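Local atomic coordinates of flagellar basal body protein (Helicobacter pylori, PDB entry 5NPY), a protein that probably builds part of the flagellar hook, the flexible joint that links the basal body rod to the filament in the bacterial flagellum. Residues L373-Y378 against V400-V405. Numbering follows the deposited sequence.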
loop_
_atom_site.group_PDB
_atom_site.type_symbol
_atom_site.label_atom_id
_atom_site.label_comp_id
_atom_site.label_asym_id
_atom_site.label_seq_id
_atom_site.Cartn_x
_atom_site.Cartn_y
_atom_site.Cartn_z
ATOM N N LEU A 373 5.481 -3.152 9.314
ATOM C CA LEU A 373 4.781 -1.887 9.562
ATOM C C LEU A 373 3.341 -2.228 9.956
ATOM O O LEU A 373 2.518 -2.618 9.114
ATOM C CB LEU A 373 4.875 -0.975 8.341
ATOM C CG LEU A 373 4.111 0.375 8.366
ATOM C CD1 LEU A 373 4.169 0.992 9.717
ATOM C CD2 LEU A 373 4.638 1.379 7.377
ATOM N N GLN A 374 3.034 -2.115 11.250
ATOM C CA GLN A 374 1.743 -2.548 11.761
ATOM C C GLN A 374 0.855 -1.353 12.072
ATOM O O GLN A 374 1.332 -0.257 12.397
ATOM C CB GLN A 374 1.893 -3.431 12.993
ATOM C CG GLN A 374 2.599 -4.749 12.655
ATOM C CD GLN A 374 2.570 -5.777 13.761
ATOM O OE1 GLN A 374 2.032 -5.543 14.841
ATOM N NE2 GLN A 374 3.160 -6.935 13.492
ATOM N N SER A 375 -0.449 -1.571 11.906
ATOM C CA SER A 375 -1.475 -0.577 12.183
ATOM C C SER A 375 -2.629 -1.274 12.857
ATOM O O SER A 375 -3.081 -2.313 12.375
ATOM C CB SER A 375 -2.000 0.106 10.919
ATOM O OG SER A 375 -1.087 1.054 10.434
ATOM N N GLU A 376 -3.117 -0.685 13.940
ATOM C CA GLU A 376 -4.338 -1.114 14.594
ATOM C C GLU A 376 -5.352 0.028 14.570
ATOM O O GLU A 376 -5.000 1.184 14.818
ATOM C CB GLU A 376 -4.045 -1.527 16.012
ATOM C CG GLU A 376 -2.842 -2.442 16.164
ATOM C CD GLU A 376 -2.747 -2.924 17.593
ATOM O OE1 GLU A 376 -1.830 -2.505 18.318
ATOM O OE2 GLU A 376 -3.663 -3.659 18.016
ATOM N N TYR A 377 -6.610 -0.310 14.301
ATOM C CA TYR A 377 -7.675 0.651 14.013
ATOM C C TYR A 377 -8.789 0.493 15.040
ATOM O O TYR A 377 -9.249 -0.630 15.308
ATOM C CB TYR A 377 -8.239 0.435 12.590
ATOM C CG TYR A 377 -7.198 0.379 11.460
ATOM C CD1 TYR A 377 -7.123 1.394 10.498
ATOM C CD2 TYR A 377 -6.301 -0.700 11.346
ATOM C CE1 TYR A 377 -6.170 1.355 9.459
ATOM C CE2 TYR A 377 -5.374 -0.756 10.313
ATOM C CZ TYR A 377 -5.301 0.284 9.371
ATOM O OH TYR A 377 -4.364 0.253 8.343
ATOM N N TYR A 378 -9.231 1.613 15.604
ATOM C CA TYR A 378 -10.318 1.634 16.571
ATOM C C TYR A 378 -11.341 2.641 16.083
ATOM O O TYR A 378 -10.986 3.795 15.828
ATOM C CB TYR A 378 -9.816 2.012 17.965
ATOM C CG TYR A 378 -8.611 1.218 18.443
ATOM C CD1 TYR A 378 -7.316 1.702 18.282
ATOM C CD2 TYR A 378 -8.768 0.001 19.066
ATOM C CE1 TYR A 378 -6.204 0.972 18.721
ATOM C CE2 TYR A 378 -7.679 -0.734 19.492
ATOM C CZ TYR A 378 -6.404 -0.244 19.316
ATOM O OH TYR A 378 -5.332 -0.980 19.744
ATOM N N VAL A 400 -6.082 5.476 14.383
ATOM C CA VAL A 400 -5.113 4.471 13.947
ATOM C C VAL A 400 -3.790 4.631 14.708
ATOM O O VAL A 400 -3.185 5.711 14.715
ATOM C CB VAL A 400 -4.880 4.565 12.431
ATOM C CG1 VAL A 400 -3.932 3.469 11.978
ATOM C CG2 VAL A 400 -6.258 4.612 11.621
ATOM N N LYS A 401 -3.309 3.531 15.276
ATOM C CA LYS A 401 -2.071 3.453 16.049
ATOM C C LYS A 401 -1.060 2.667 15.219
ATOM O O LYS A 401 -1.243 1.465 15.011
ATOM C CB LYS A 401 -2.372 2.764 17.385
ATOM C CG LYS A 401 -1.214 2.128 18.139
ATOM C CD LYS A 401 -1.745 1.267 19.302
ATOM C CE LYS A 401 -0.749 1.240 20.458
ATOM N NZ LYS A 401 -1.365 0.755 21.718
ATOM N N SER A 402 -0.005 3.333 14.727
ATOM C CA SER A 402 0.950 2.699 13.822
ATOM C C SER A 402 2.371 2.680 14.398
ATOM O O SER A 402 2.816 3.646 15.034
ATOM C CB SER A 402 0.974 3.391 12.457
ATOM O OG SER A 402 -0.317 3.488 11.874
ATOM N N TYR A 403 3.096 1.591 14.119
ATOM C CA TYR A 403 4.447 1.367 14.630
ATOM C C TYR A 403 5.091 0.265 13.798
ATOM O O TYR A 403 4.431 -0.388 12.979
ATOM C CB TYR A 403 4.433 0.995 16.118
ATOM C CG TYR A 403 3.434 -0.109 16.419
ATOM C CD1 TYR A 403 3.819 -1.449 16.386
ATOM C CD2 TYR A 403 2.097 0.182 16.702
ATOM C CE1 TYR A 403 2.904 -2.470 16.638
ATOM C CE2 TYR A 403 1.170 -0.848 16.940
ATOM C CZ TYR A 403 1.598 -2.173 16.907
ATOM O OH TYR A 403 0.729 -3.202 17.142
ATOM N N ILE A 404 6.391 0.059 14.032
ATOM C CA ILE A 404 7.211 -0.898 13.292
ATOM C C ILE A 404 7.751 -1.941 14.262
ATOM O O ILE A 404 8.372 -1.594 15.274
ATOM C CB ILE A 404 8.369 -0.195 12.565
ATOM C CG1 ILE A 404 7.828 0.787 11.535
ATOM C CG2 ILE A 404 9.280 -1.223 11.912
ATOM C CD1 ILE A 404 8.916 1.581 10.852
ATOM N N VAL A 405 7.536 -3.218 13.960
ATOM C CA VAL A 405 7.991 -4.279 14.847
ATOM C C VAL A 405 9.088 -5.067 14.153
ATOM O O VAL A 405 9.049 -5.284 12.937
ATOM C CB VAL A 405 6.845 -5.203 15.328
ATOM C CG1 VAL A 405 5.494 -4.593 15.040
ATOM C CG2 VAL A 405 6.973 -6.622 14.763
HETATM O O HOH W 1 -4.049 1.214 22.113
#
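Y403 extends over the backbone carbonyl of Q374 to E376. Its CG sits in the crowded position between the backbone N and the carbonyl carbon (chi1 49°), and the ring lies across the neighbouring strand, with Q374 O over one face. CE1 meets Q374 OE1 at 3.7 Å and, slightly farther, Q374 CB; CE2, on the other flank, comes 3.7 Å from E376 OE1. At the tip, Y403 OH donates to E376 OE1 over 2.9 Å, arriving from above the carboxylate plane, 50° out of it, while OE1 sits at the ring edge, in the ring plane. E376 OE2 is taken by Y356 OH, so both carboxylate oxygens are gripped by tyrosines. The backbone beneath is an antiparallel ladder, strand directions 167° apart, joining strands 370-381 and 396-406 of a larger antiparallel sheet: Q374 with Y403 and E376 with K401 are hydrogen-bonded pairs, and E376 N to K401 O measures 3.0 Å. Beside the CD1-CE1 edge of the Y403 ring, V405 CG1 packs 3.4 Å from Q374 CD, their side chains crossing at about a right angle. On the sheet face opposite Q374 and E376, the OG atoms of S375 and S402 are 2.9 Å apart in a hydrogen bond of undecided direction; Y446 OH also bonds S375 OG. Y377 and V400 share that sheet face: V400 CG1 makes a CH-pi contact over the ring, offset toward the rim, 4.2 Å from the Y377 centroid.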